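Local coordinates for protein Dye-decolorizing peroxidase Tfu_3078 (Thermobifida fusca, PDB 5FW4) that uses a non-covalently bound heme b and hydrogen peroxide to oxidise anthraquinone and azo dyes and phenolic compounds, its physiological substrate being unknown, at residues P252-T257 and R351-G356; S275-R280 and L374-Q379; R297-G302 and L332-A337. All coordinates share one frame; numbering follows the deposited sequence.

Contact 1. Residues P252-T257 and R351-G356; sequences PLFDRT and RMFRRG. With HEM (protoporphyrin IX containing Fe), chain C.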
loop_
_atom_site.group_PDB
_atom_site.type_symbol
_atom_site.label_atom_id
_atom_site.label_comp_id
_atom_site.label_asym_id
_atom_site.label_seq_id
_atom_site.Cartn_x
_atom_site.Cartn_y
_atom_site.Cartn_z
ATOM N N PRO A 252 28.011 -20.076 -2.336
ATOM C CA PRO A 252 27.489 -21.218 -1.571
ATOM C C PRO A 252 26.890 -20.890 -0.211
ATOM O O PRO A 252 26.007 -21.599 0.250
ATOM C CB PRO A 252 28.720 -22.129 -1.408
ATOM C CG PRO A 252 29.551 -21.834 -2.601
ATOM C CD PRO A 252 29.368 -20.356 -2.860
ATOM N N LEU A 253 27.372 -19.840 0.433
ATOM C CA LEU A 253 26.775 -19.369 1.667
ATOM C C LEU A 253 25.260 -19.115 1.578
ATOM O O LEU A 253 24.555 -19.284 2.556
ATOM C CB LEU A 253 27.493 -18.111 2.147
ATOM C CG LEU A 253 27.363 -17.743 3.629
ATOM C CD1 LEU A 253 27.355 -18.961 4.554
ATOM C CD2 LEU A 253 28.522 -16.815 3.993
ATOM N N PHE A 254 24.756 -18.740 0.410
ATOM C CA PHE A 254 23.339 -18.464 0.281
ATOM C C PHE A 254 22.543 -19.739 0.520
ATOM O O PHE A 254 21.705 -19.791 1.405
ATOM C CB PHE A 254 22.987 -17.869 -1.072
ATOM C CG PHE A 254 21.531 -17.522 -1.205
ATOM C CD1 PHE A 254 21.031 -16.341 -0.654
ATOM C CD2 PHE A 254 20.649 -18.400 -1.829
ATOM C CE1 PHE A 254 19.700 -16.025 -0.751
ATOM C CE2 PHE A 254 19.305 -18.089 -1.924
ATOM C CZ PHE A 254 18.829 -16.898 -1.381
ATOM N N ASP A 255 22.826 -20.767 -0.253
ATOM C CA ASP A 255 22.075 -22.001 -0.123
ATOM C C ASP A 255 22.260 -22.691 1.238
ATOM O O ASP A 255 21.318 -23.277 1.790
ATOM C CB ASP A 255 22.422 -22.923 -1.282
ATOM C CG ASP A 255 21.786 -22.460 -2.573
ATOM O OD1 ASP A 255 20.700 -21.821 -2.517
ATOM O OD2 ASP A 255 22.367 -22.724 -3.639
ATOM N N ARG A 256 23.465 -22.610 1.781
ATOM C CA ARG A 256 23.737 -23.147 3.107
ATOM C C ARG A 256 22.940 -22.395 4.178
ATOM O O ARG A 256 22.455 -23.002 5.125
ATOM C CB ARG A 256 25.234 -23.068 3.436
ATOM C CG ARG A 256 26.131 -24.085 2.714
ATOM C CD ARG A 256 27.478 -23.471 2.306
ATOM N NE ARG A 256 28.637 -24.335 2.554
ATOM C CZ ARG A 256 29.493 -24.200 3.570
ATOM N NH1 ARG A 256 29.341 -23.236 4.474
ATOM N NH2 ARG A 256 30.520 -25.038 3.692
ATOM N N THR A 257 22.806 -21.084 4.036
ATOM C CA THR A 257 22.094 -20.280 5.030
ATOM C C THR A 257 20.579 -20.580 5.027
ATOM O O THR A 257 19.929 -20.595 6.066
ATOM C CB THR A 257 22.349 -18.781 4.787
ATOM O OG1 THR A 257 23.750 -18.501 4.950
ATOM C CG2 THR A 257 21.573 -17.947 5.750
ATOM N N ARG A 351 23.304 -17.133 11.128
ATOM C CA ARG A 351 23.218 -16.391 9.891
ATOM C C ARG A 351 21.807 -16.578 9.303
ATOM O O ARG A 351 21.165 -17.582 9.547
ATOM C CB ARG A 351 24.297 -16.901 8.932
ATOM C CG ARG A 351 24.646 -16.003 7.754
ATOM C CD ARG A 351 25.727 -16.661 6.886
ATOM N NE ARG A 351 26.923 -16.939 7.683
ATOM C CZ ARG A 351 27.900 -16.061 7.926
ATOM N NH1 ARG A 351 27.851 -14.843 7.421
ATOM N NH2 ARG A 351 28.932 -16.403 8.684
ATOM N N MET A 352 21.317 -15.564 8.607
ATOM C CA MET A 352 19.989 -15.627 7.981
ATOM C C MET A 352 20.033 -14.779 6.734
ATOM O O MET A 352 20.963 -14.010 6.533
ATOM C CB MET A 352 18.904 -15.146 8.956
ATOM C CG MET A 352 18.861 -13.636 9.186
ATOM S SD MET A 352 18.123 -13.187 10.752
ATOM C CE MET A 352 19.505 -13.539 11.879
ATOM N N PHE A 353 19.021 -14.940 5.898
ATOM C CA PHE A 353 18.826 -14.141 4.701
ATOM C C PHE A 353 17.591 -13.289 4.949
ATOM O O PHE A 353 16.512 -13.803 5.144
ATOM C CB PHE A 353 18.623 -15.064 3.485
ATOM C CG PHE A 353 18.214 -14.363 2.220
ATOM C CD1 PHE A 353 18.999 -13.364 1.669
ATOM C CD2 PHE A 353 17.029 -14.712 1.572
ATOM C CE1 PHE A 353 18.625 -12.730 0.490
ATOM C CE2 PHE A 353 16.648 -14.070 0.402
ATOM C CZ PHE A 353 17.438 -13.081 -0.132
ATOM N N ARG A 354 17.771 -11.978 4.928
ATOM C CA ARG A 354 16.727 -11.036 5.242
ATOM C C ARG A 354 16.155 -10.498 3.947
ATOM O O ARG A 354 16.897 -10.017 3.086
ATOM C CB ARG A 354 17.302 -9.910 6.117
ATOM C CG ARG A 354 17.506 -10.390 7.541
ATOM C CD ARG A 354 18.646 -9.693 8.316
ATOM N NE ARG A 354 19.607 -8.937 7.521
ATOM C CZ ARG A 354 20.760 -9.359 7.009
ATOM N NH1 ARG A 354 21.250 -10.643 7.135
ATOM N NH2 ARG A 354 21.463 -8.450 6.330
ATOM N N ARG A 355 14.836 -10.611 3.806
ATOM C CA ARG A 355 14.135 -10.161 2.624
ATOM C C ARG A 355 12.819 -9.493 3.043
ATOM O O ARG A 355 11.668 -10.004 2.812
ATOM C CB ARG A 355 13.879 -11.373 1.720
ATOM C CG ARG A 355 13.291 -11.078 0.366
ATOM C CD ARG A 355 13.136 -12.391 -0.399
ATOM N NE ARG A 355 12.558 -12.216 -1.728
ATOM C CZ ARG A 355 11.247 -12.096 -2.007
ATOM N NH1 ARG A 355 10.313 -12.041 -1.053
ATOM N NH2 ARG A 355 10.860 -11.964 -3.268
ATOM N N GLY A 356 12.982 -8.324 3.622
ATOM C CA GLY A 356 11.917 -7.588 4.223
ATOM C C GLY A 356 11.441 -6.429 3.372
ATOM O O GLY A 356 12.118 -6.022 2.434
HETATM C CHA HEM C . 21.741 -5.604 9.478
HETATM C CHB HEM C . 18.073 -2.499 10.074
HETATM C CHC HEM C . 15.756 -5.849 12.678
HETATM C CHD HEM C . 19.304 -9.038 11.852
HETATM C C1A HEM C . 20.938 -4.491 9.422
HETATM C C2A HEM C . 21.320 -3.287 8.798
HETATM C C3A HEM C . 20.299 -2.414 8.989
HETATM C C4A HEM C . 19.289 -3.064 9.709
HETATM C CMA HEM C . 20.211 -1.024 8.485
HETATM C CAA HEM C . 22.630 -3.006 8.107
HETATM C CBA HEM C . 22.605 -3.297 6.610
HETATM C CGA HEM C . 22.569 -4.773 6.341
HETATM O O1A HEM C . 21.489 -5.276 5.929
HETATM O O2A HEM C . 23.602 -5.467 6.519
HETATM C C1B HEM C . 17.118 -3.172 10.858
HETATM C C2B HEM C . 15.893 -2.593 11.268
HETATM C C3B HEM C . 15.215 -3.526 12.005
HETATM C C4B HEM C . 16.081 -4.706 12.012
HETATM C CMB HEM C . 15.436 -1.204 10.921
HETATM C CAB HEM C . 13.886 -3.497 12.625
HETATM C CBB HEM C . 12.982 -2.544 12.394
HETATM C C1C HEM C . 16.503 -7.004 12.686
HETATM C C2C HEM C . 16.123 -8.175 13.308
HETATM C C3C HEM C . 17.135 -9.092 13.051
HETATM C C4C HEM C . 18.132 -8.448 12.283
HETATM C CMC HEM C . 14.828 -8.311 14.066
HETATM C CAC HEM C . 17.359 -10.465 13.479
HETATM C CBC HEM C . 16.782 -10.979 14.520
HETATM C C1D HEM C . 20.242 -8.291 11.119
HETATM C C2D HEM C . 21.506 -8.899 10.686
HETATM C C3D HEM C . 22.188 -7.930 10.033
HETATM C C4D HEM C . 21.333 -6.749 10.093
HETATM C CMD HEM C . 21.975 -10.330 10.886
HETATM C CAD HEM C . 23.547 -8.082 9.379
HETATM C CBD HEM C . 24.627 -7.944 10.456
HETATM C CGD HEM C . 25.994 -8.234 9.876
HETATM O O1D HEM C . 26.404 -9.397 9.692
HETATM O O2D HEM C . 26.722 -7.269 9.557
HETATM N NA HEM C . 19.688 -4.338 9.987
HETATM N NB HEM C . 17.183 -4.421 11.315
HETATM N NC HEM C . 17.731 -7.177 12.111
HETATM N ND HEM C . 20.153 -6.987 10.747
HETATM FE FE HEM C . 18.762 -5.732 11.068
HETATM O O HOH W 1 21.191 -20.253 8.569
#
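R351 crosses L253 and T257 at about a right angle and meets helix 252-258 largely with its aliphatic part. Its CB leads to a CG lying anti to the backbone N (chi1 -163°), which passes T257. Next along, R351 CD sits 3.3 Å from T257 OG1 and also packs on L253 CD1. A bend at chi3 (-58°) then turns the tip, so that R351 NE rests on the two methyls of L253 and the guanidinium presents one face, toward its rim, to L253 CD2. T257 OG1 itself donates a 2.6 Å hydrogen bond to L253 O, the carbonyl that also accepts from T257 N, the two donors arriving from opposite faces of its plane. The other branch, T257 CG2, lies 3.6 Å from M352 CA. Deeper in, F254 and F353 form a T-shaped (edge-to-face) pair: F254 CE1 stands over the centre of the F353 ring, the centroids are 4.8 Å apart and the planes meet at 77°. One water donates to both T257 O and R351 O, bridging the two backbones.

On the side away from the helix, M352 and R354, which flank F353, face the heme. M352 SD lies 3.9 Å from HEM CAC, while R354 lays its guanidinium face over HEM C3D and R354 NH2 donates a 3.2 Å bond to the propionate oxygen HEM O1A; R354 also lines the pocket of the bound oxygen molecule. The two segments thus meet mainly through carbon, without a direct hydrogen bond between them, whereas stacking and the propionate bond together fix the R354 guanidinium on the porphyrin.

Contact 2. Residues S275-R280 and L374-Q379; sequences SYLVVR and LFMAWQ. With HEM (protoporphyrin IX containing Fe), chain C.
The W378 indole carries L277 on one face: L277 CB lies 4.0 Å from the centroid of the six-membered ring, 16° off the normal, a CH-pi contact, and L277 CD1 rests over the rim near CE2 and CZ2. At the indole edge S275 OG lies 3.5 Å from W378 CE3, its hydroxyl being hydrogen-bonded to I258 O. On the other face of the sheet, the F375 ring has HEM CMC over one side, offset toward the rim, and its CE2 approaches HEM C2C to 3.3 Å; R280 CG comes near obliquely. The Y276 ring has Q379 O at its edge, in plane.

The backbones pair in regular antiparallel fashion, Y276-Q379, V278-A377 and R280-F375 being the hydrogen-bonded pairs and L277-W378 and V279-M376 the non-hydrogen-bonded ones. Y276 O is gripped twice: Q379 N reaches it in the carbonyl plane at 3.0 Å, and Q379 NE2 comes from above that plane at 2.8 Å. CG of Q379 lies between its backbone N and carbonyl carbon (chi1 60°), and a bend at chi2 folds the amide back over the neighbouring strand. L277 CD1 also touches M376 CB, and V279 CG2 meets L374 CD1 at 3.6 Å.

Strands 275-284 and 369-379 are the central pair of a four-stranded sheet with the 2-3-1-4 order of the ferredoxin-like fold, as in DyP-type peroxidases, flanked by 404-414 and 353-363. L277, M376 and W378 pack on strands 81-89 and 184-190 of the other sheet, whereas on the opposite face F375 lies on the heme and A377 packs on M352.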
loop_
_atom_site.group_PDB
_atom_site.type_symbol
_atom_site.label_atom_id
_atom_site.label_comp_id
_atom_site.label_asym_id
_atom_site.label_seq_id
_atom_site.Cartn_x
_atom_site.Cartn_y
_atom_site.Cartn_z
ATOM N N SER A 275 12.903 -24.289 3.572
ATOM C CA SER A 275 13.431 -23.158 4.330
ATOM C C SER A 275 12.376 -22.704 5.332
ATOM O O SER A 275 11.182 -22.937 5.135
ATOM C CB SER A 275 13.831 -21.997 3.400
ATOM O OG SER A 275 14.546 -20.953 4.101
ATOM N N TYR A 276 12.840 -22.063 6.407
ATOM C CA TYR A 276 11.966 -21.540 7.440
ATOM C C TYR A 276 11.971 -20.010 7.403
ATOM O O TYR A 276 13.044 -19.367 7.365
ATOM C CB TYR A 276 12.385 -22.029 8.806
ATOM C CG TYR A 276 12.166 -23.508 9.006
ATOM C CD1 TYR A 276 10.936 -23.995 9.448
ATOM C CD2 TYR A 276 13.169 -24.427 8.724
ATOM C CE1 TYR A 276 10.718 -25.348 9.608
ATOM C CE2 TYR A 276 12.964 -25.791 8.894
ATOM C CZ TYR A 276 11.732 -26.247 9.338
ATOM O OH TYR A 276 11.513 -27.607 9.516
ATOM N N LEU A 277 10.763 -19.463 7.404
ATOM C CA LEU A 277 10.493 -18.037 7.395
ATOM C C LEU A 277 10.067 -17.568 8.778
ATOM O O LEU A 277 9.065 -18.047 9.332
ATOM C CB LEU A 277 9.360 -17.709 6.392
ATOM C CG LEU A 277 8.836 -16.264 6.414
ATOM C CD1 LEU A 277 9.878 -15.285 5.943
ATOM C CD2 LEU A 277 7.577 -16.124 5.557
ATOM N N VAL A 278 10.842 -16.641 9.358
ATOM C CA VAL A 278 10.362 -15.897 10.484
ATOM C C VAL A 278 9.899 -14.550 9.973
ATOM O O VAL A 278 10.684 -13.804 9.342
ATOM C CB VAL A 278 11.427 -15.698 11.586
ATOM C CG1 VAL A 278 10.869 -14.809 12.674
ATOM C CG2 VAL A 278 11.867 -17.040 12.153
ATOM N N VAL A 279 8.630 -14.229 10.242
ATOM C CA VAL A 279 8.108 -12.915 9.905
ATOM C C VAL A 279 7.831 -12.143 11.168
ATOM O O VAL A 279 7.250 -12.660 12.133
ATOM C CB VAL A 279 6.882 -12.950 8.955
ATOM C CG1 VAL A 279 5.841 -13.911 9.431
ATOM C CG2 VAL A 279 6.271 -11.571 8.783
ATOM N N ARG A 280 8.258 -10.887 11.165
ATOM C CA ARG A 280 7.975 -10.006 12.280
ATOM C C ARG A 280 7.451 -8.686 11.726
ATOM O O ARG A 280 8.039 -8.110 10.791
ATOM C CB ARG A 280 9.265 -9.793 13.119
ATOM C CG ARG A 280 9.944 -11.060 13.621
ATOM C CD ARG A 280 9.224 -11.687 14.819
ATOM N NE ARG A 280 9.608 -11.004 16.064
ATOM C CZ ARG A 280 9.477 -11.477 17.296
ATOM N NH1 ARG A 280 8.966 -12.673 17.529
ATOM N NH2 ARG A 280 9.915 -10.736 18.320
ATOM N N LEU A 374 8.210 -4.833 7.686
ATOM C CA LEU A 374 7.733 -6.181 7.632
ATOM C C LEU A 374 8.978 -7.021 7.414
ATOM O O LEU A 374 9.431 -7.247 6.288
ATOM C CB LEU A 374 6.692 -6.328 6.516
ATOM C CG LEU A 374 6.161 -7.731 6.321
ATOM C CD1 LEU A 374 5.576 -8.275 7.607
ATOM C CD2 LEU A 374 5.109 -7.622 5.238
ATOM N N PHE A 375 9.586 -7.431 8.527
ATOM C CA PHE A 375 10.848 -8.122 8.505
ATOM C C PHE A 375 10.657 -9.587 8.182
ATOM O O PHE A 375 9.790 -10.230 8.746
ATOM C CB PHE A 375 11.466 -8.006 9.896
ATOM C CG PHE A 375 12.657 -8.879 10.122
ATOM C CD1 PHE A 375 12.511 -10.217 10.496
ATOM C CD2 PHE A 375 13.950 -8.324 10.092
ATOM C CE1 PHE A 375 13.628 -11.005 10.752
ATOM C CE2 PHE A 375 15.056 -9.118 10.321
ATOM C CZ PHE A 375 14.909 -10.450 10.664
ATOM N N MET A 376 11.486 -10.126 7.295
ATOM C CA MET A 376 11.375 -11.519 6.927
ATOM C C MET A 376 12.748 -12.148 6.845
ATOM O O MET A 376 13.562 -11.748 6.011
ATOM C CB MET A 376 10.606 -11.681 5.596
ATOM C CG MET A 376 9.134 -11.377 5.700
ATOM S SD MET A 376 8.127 -11.927 4.293
ATOM C CE MET A 376 8.217 -10.486 3.290
ATOM N N ALA A 377 13.008 -13.123 7.711
ATOM C CA ALA A 377 14.260 -13.862 7.671
ATOM C C ALA A 377 14.031 -15.305 7.265
ATOM O O ALA A 377 13.174 -15.981 7.812
ATOM C CB ALA A 377 14.989 -13.806 8.996
ATOM N N TRP A 378 14.861 -15.732 6.324
ATOM C CA TRP A 378 14.907 -17.087 5.819
ATOM C C TRP A 378 16.125 -17.804 6.334
ATOM O O TRP A 378 17.242 -17.227 6.403
ATOM C CB TRP A 378 14.952 -17.018 4.323
ATOM C CG TRP A 378 13.767 -16.420 3.755
ATOM C CD1 TRP A 378 13.578 -15.123 3.405
ATOM C CD2 TRP A 378 12.570 -17.116 3.395
ATOM N NE1 TRP A 378 12.328 -14.953 2.883
ATOM C CE2 TRP A 378 11.700 -16.172 2.832
ATOM C CE3 TRP A 378 12.166 -18.443 3.499
ATOM C CZ2 TRP A 378 10.449 -16.502 2.394
ATOM C CZ3 TRP A 378 10.929 -18.784 3.036
ATOM C CH2 TRP A 378 10.071 -17.810 2.511
ATOM N N GLN A 379 15.929 -19.058 6.707
ATOM C CA GLN A 379 17.014 -19.881 7.213
ATOM C C GLN A 379 16.657 -21.354 7.225
ATOM O O GLN A 379 15.474 -21.704 7.248
ATOM C CB GLN A 379 17.441 -19.479 8.636
ATOM C CG GLN A 379 16.375 -19.569 9.718
ATOM C CD GLN A 379 15.653 -18.250 9.991
ATOM O OE1 GLN A 379 16.159 -17.393 10.703
ATOM N NE2 GLN A 379 14.465 -18.099 9.447
HETATM C CHA HEM C . 21.741 -5.604 9.478
HETATM C CHB HEM C . 18.073 -2.499 10.074
HETATM C CHC HEM C . 15.756 -5.849 12.678
HETATM C CHD HEM C . 19.304 -9.038 11.852
HETATM C C1A HEM C . 20.938 -4.491 9.422
HETATM C C2A HEM C . 21.320 -3.287 8.798
HETATM C C3A HEM C . 20.299 -2.414 8.989
HETATM C C4A HEM C . 19.289 -3.064 9.709
HETATM C CMA HEM C . 20.211 -1.024 8.485
HETATM C CAA HEM C . 22.630 -3.006 8.107
HETATM C CBA HEM C . 22.605 -3.297 6.610
HETATM C CGA HEM C . 22.569 -4.773 6.341
HETATM O O1A HEM C . 21.489 -5.276 5.929
HETATM O O2A HEM C . 23.602 -5.467 6.519
HETATM C C1B HEM C . 17.118 -3.172 10.858
HETATM C C2B HEM C . 15.893 -2.593 11.268
HETATM C C3B HEM C . 15.215 -3.526 12.005
HETATM C C4B HEM C . 16.081 -4.706 12.012
HETATM C CMB HEM C . 15.436 -1.204 10.921
HETATM C CAB HEM C . 13.886 -3.497 12.625
HETATM C CBB HEM C . 12.982 -2.544 12.394
HETATM C C1C HEM C . 16.503 -7.004 12.686
HETATM C C2C HEM C . 16.123 -8.175 13.308
HETATM C C3C HEM C . 17.135 -9.092 13.051
HETATM C C4C HEM C . 18.132 -8.448 12.283
HETATM C CMC HEM C . 14.828 -8.311 14.066
HETATM C CAC HEM C . 17.359 -10.465 13.479
HETATM C CBC HEM C . 16.782 -10.979 14.520
HETATM C C1D HEM C . 20.242 -8.291 11.119
HETATM C C2D HEM C . 21.506 -8.899 10.686
HETATM C C3D HEM C . 22.188 -7.930 10.033
HETATM C C4D HEM C . 21.333 -6.749 10.093
HETATM C CMD HEM C . 21.975 -10.330 10.886
HETATM C CAD HEM C . 23.547 -8.082 9.379
HETATM C CBD HEM C . 24.627 -7.944 10.456
HETATM C CGD HEM C . 25.994 -8.234 9.876
HETATM O O1D HEM C . 26.404 -9.397 9.692
HETATM O O2D HEM C . 26.722 -7.269 9.557
HETATM N NA HEM C . 19.688 -4.338 9.987
HETATM N NB HEM C . 17.183 -4.421 11.315
HETATM N NC HEM C . 17.731 -7.177 12.111
HETATM N ND HEM C . 20.153 -6.987 10.747
HETATM FE FE HEM C . 18.762 -5.732 11.068
#

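Contact 3. Residues R297-G302 and L332-A337; sequences RERVIG and LIPENA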
loop_
_atom_site.group_PDB
_atom_site.type_symbol
_atom_site.label_atom_id
_atom_site.label_comp_id
_atom_site.label_asym_id
_atom_site.label_seq_id
_atom_site.Cartn_x
_atom_site.Cartn_y
_atom_site.Cartn_z
ATOM N N ARG A 297 21.985 8.704 14.333
ATOM C CA ARG A 297 21.261 7.604 13.630
ATOM C C ARG A 297 22.239 6.543 13.148
ATOM O O ARG A 297 22.067 5.345 13.364
ATOM C CB ARG A 297 20.515 8.171 12.445
ATOM C CG ARG A 297 19.374 9.112 12.815
ATOM C CD ARG A 297 18.869 9.836 11.562
ATOM N NE ARG A 297 17.933 10.907 11.863
ATOM C CZ ARG A 297 17.059 11.435 11.000
ATOM N NH1 ARG A 297 16.989 11.044 9.728
ATOM N NH2 ARG A 297 16.238 12.392 11.420
ATOM N N GLU A 298 23.338 7.022 12.579
ATOM C CA GLU A 298 24.363 6.137 12.067
ATOM C C GLU A 298 24.976 5.326 13.207
ATOM O O GLU A 298 25.295 4.141 13.023
ATOM C CB GLU A 298 25.413 6.916 11.232
ATOM C CG GLU A 298 24.829 7.689 10.052
ATOM C CD GLU A 298 25.813 8.600 9.306
ATOM O OE1 GLU A 298 26.662 9.306 9.931
ATOM O OE2 GLU A 298 25.716 8.653 8.064
ATOM N N ARG A 299 25.158 5.943 14.386
ATOM C CA ARG A 299 25.671 5.201 15.548
ATOM C C ARG A 299 24.749 4.049 16.048
ATOM O O ARG A 299 25.229 2.970 16.403
ATOM C CB ARG A 299 26.117 6.179 16.661
ATOM C CG ARG A 299 27.371 6.962 16.215
ATOM C CD ARG A 299 27.949 7.958 17.212
ATOM N NE ARG A 299 26.932 8.504 18.108
ATOM C CZ ARG A 299 26.385 9.726 18.045
ATOM N NH1 ARG A 299 26.744 10.624 17.125
ATOM N NH2 ARG A 299 25.461 10.060 18.942
ATOM N N VAL A 300 23.433 4.254 16.012
ATOM C CA VAL A 300 22.451 3.187 16.331
ATOM C C VAL A 300 22.730 1.896 15.539
ATOM O O VAL A 300 22.722 0.813 16.114
ATOM C CB VAL A 300 20.993 3.660 16.089
ATOM C CG1 VAL A 300 19.994 2.496 16.122
ATOM C CG2 VAL A 300 20.561 4.699 17.099
ATOM N N ILE A 301 22.983 2.016 14.232
ATOM C CA ILE A 301 23.149 0.821 13.347
ATOM C C ILE A 301 24.602 0.406 13.193
ATOM O O ILE A 301 24.909 -0.772 13.207
ATOM C CB ILE A 301 22.659 1.067 11.924
ATOM C CG1 ILE A 301 21.132 1.289 11.902
ATOM C CG2 ILE A 301 23.137 -0.058 10.996
ATOM C CD1 ILE A 301 20.289 0.110 12.323
ATOM N N GLY A 302 25.485 1.377 13.021
ATOM C CA GLY A 302 26.901 1.098 12.809
ATOM C C GLY A 302 27.281 1.224 11.347
ATOM O O GLY A 302 28.350 0.765 10.938
ATOM N N LEU A 332 34.809 2.310 17.099
ATOM C CA LEU A 332 34.248 2.934 15.902
ATOM C C LEU A 332 32.775 2.556 15.685
ATOM O O LEU A 332 31.930 3.417 15.521
ATOM C CB LEU A 332 35.060 2.566 14.648
ATOM C CG LEU A 332 35.789 3.706 13.921
ATOM C CD1 LEU A 332 36.336 3.213 12.586
ATOM C CD2 LEU A 332 34.890 4.916 13.691
ATOM N N ILE A 333 32.515 1.257 15.683
ATOM C CA ILE A 333 31.156 0.719 15.728
ATOM C C ILE A 333 30.757 0.559 17.200
ATOM O O ILE A 333 31.386 -0.220 17.907
ATOM C CB ILE A 333 31.074 -0.672 15.065
ATOM C CG1 ILE A 333 31.739 -0.689 13.686
ATOM C CG2 ILE A 333 29.618 -1.121 15.010
ATOM C CD1 ILE A 333 31.364 0.469 12.793
ATOM N N PRO A 334 29.733 1.308 17.674
ATOM C CA PRO A 334 29.351 1.258 19.084
ATOM C C PRO A 334 29.129 -0.128 19.671
ATOM O O PRO A 334 28.729 -1.065 18.948
ATOM C CB PRO A 334 28.067 2.088 19.117
ATOM C CG PRO A 334 28.294 3.122 18.072
ATOM C CD PRO A 334 29.069 2.434 16.981
ATOM N N GLU A 335 29.330 -0.260 20.983
ATOM C CA GLU A 335 29.159 -1.560 21.605
ATOM C C GLU A 335 27.745 -2.072 21.434
ATOM O O GLU A 335 27.536 -3.277 21.410
ATOM C CB GLU A 335 29.421 -1.556 23.088
ATOM C CG GLU A 335 30.865 -1.262 23.414
ATOM C CD GLU A 335 31.161 0.214 23.392
ATOM O OE1 GLU A 335 30.431 0.959 22.688
ATOM O OE2 GLU A 335 32.159 0.626 24.085
ATOM N N ASN A 336 26.786 -1.160 21.399
ATOM C CA ASN A 336 25.393 -1.592 21.276
ATOM C C ASN A 336 24.862 -1.408 19.879
ATOM O O ASN A 336 23.665 -1.322 19.724
ATOM C CB ASN A 336 24.493 -0.887 22.309
ATOM C CG ASN A 336 24.390 0.622 22.121
ATOM O OD1 ASN A 336 23.684 1.274 22.889
ATOM N ND2 ASN A 336 25.069 1.191 21.128
ATOM N N ALA A 337 25.736 -1.347 18.870
ATOM C CA ALA A 337 25.289 -1.095 17.508
ATOM C C ALA A 337 24.622 -2.326 16.996
ATOM O O ALA A 337 25.059 -3.442 17.253
ATOM C CB ALA A 337 26.440 -0.725 16.579
#
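The proximal side of the heme pocket is where this contact belongs: the end of helix 294-301 packs on the loop leading into helix 338-342, whose first residue, H338, is the inferred iron ligand. P334 points its CG at the helix end, with P334 CG 3.5 Å from R299 O and 4.0 Å from R299 CB. A337 CB follows, 3.7 Å from I301 O. A337 CA gives a CA-H...O contact to V300 O at 3.5 Å, at the N-cap position of the next helix. Just before P334, I333 CD1 rests 3.6 Å from G302 O.

G302, the first residue past the helix, has positive phi (102°). It has no CB, and the CB position would lie tight against I333 CG2 and A337 CB, so its bare CA lets the loop come close. A type I turn from P334 to A337, closed by A337 N to P334 O at 3.0 Å, folds the loop, and R340 binds the carbonyls of I333 and P334.

I301 turns from the loop to touch both HEM and H338. Backbone bonds of V300 with H338 and I301 with V339 complete the junction, consistent with the proximal histidine site of a heme peroxidase.

After the N-terminal sheet, the chain forms helix 252-258 and then strand 275-284, both of which wait for partners nearly a hundred residues later. Before either is met, contact 3 closes the shortest loop, joining 297-302 to 332-337 just ahead of H338. The segment entering strand 353-363 then returns to the helix in contact 1, and strand 369-379 pairs with 275-284 in contact 2. Contacts 1 and 2 therefore cross along the chain, and both enclose contact 3. In space, contacts 1 and 2 join through neighbouring strands, with F353 O to W378 N at 2.8 Å, and both touch the heme; contact 3 lies about 23 to 24 Å from them, centre to centre.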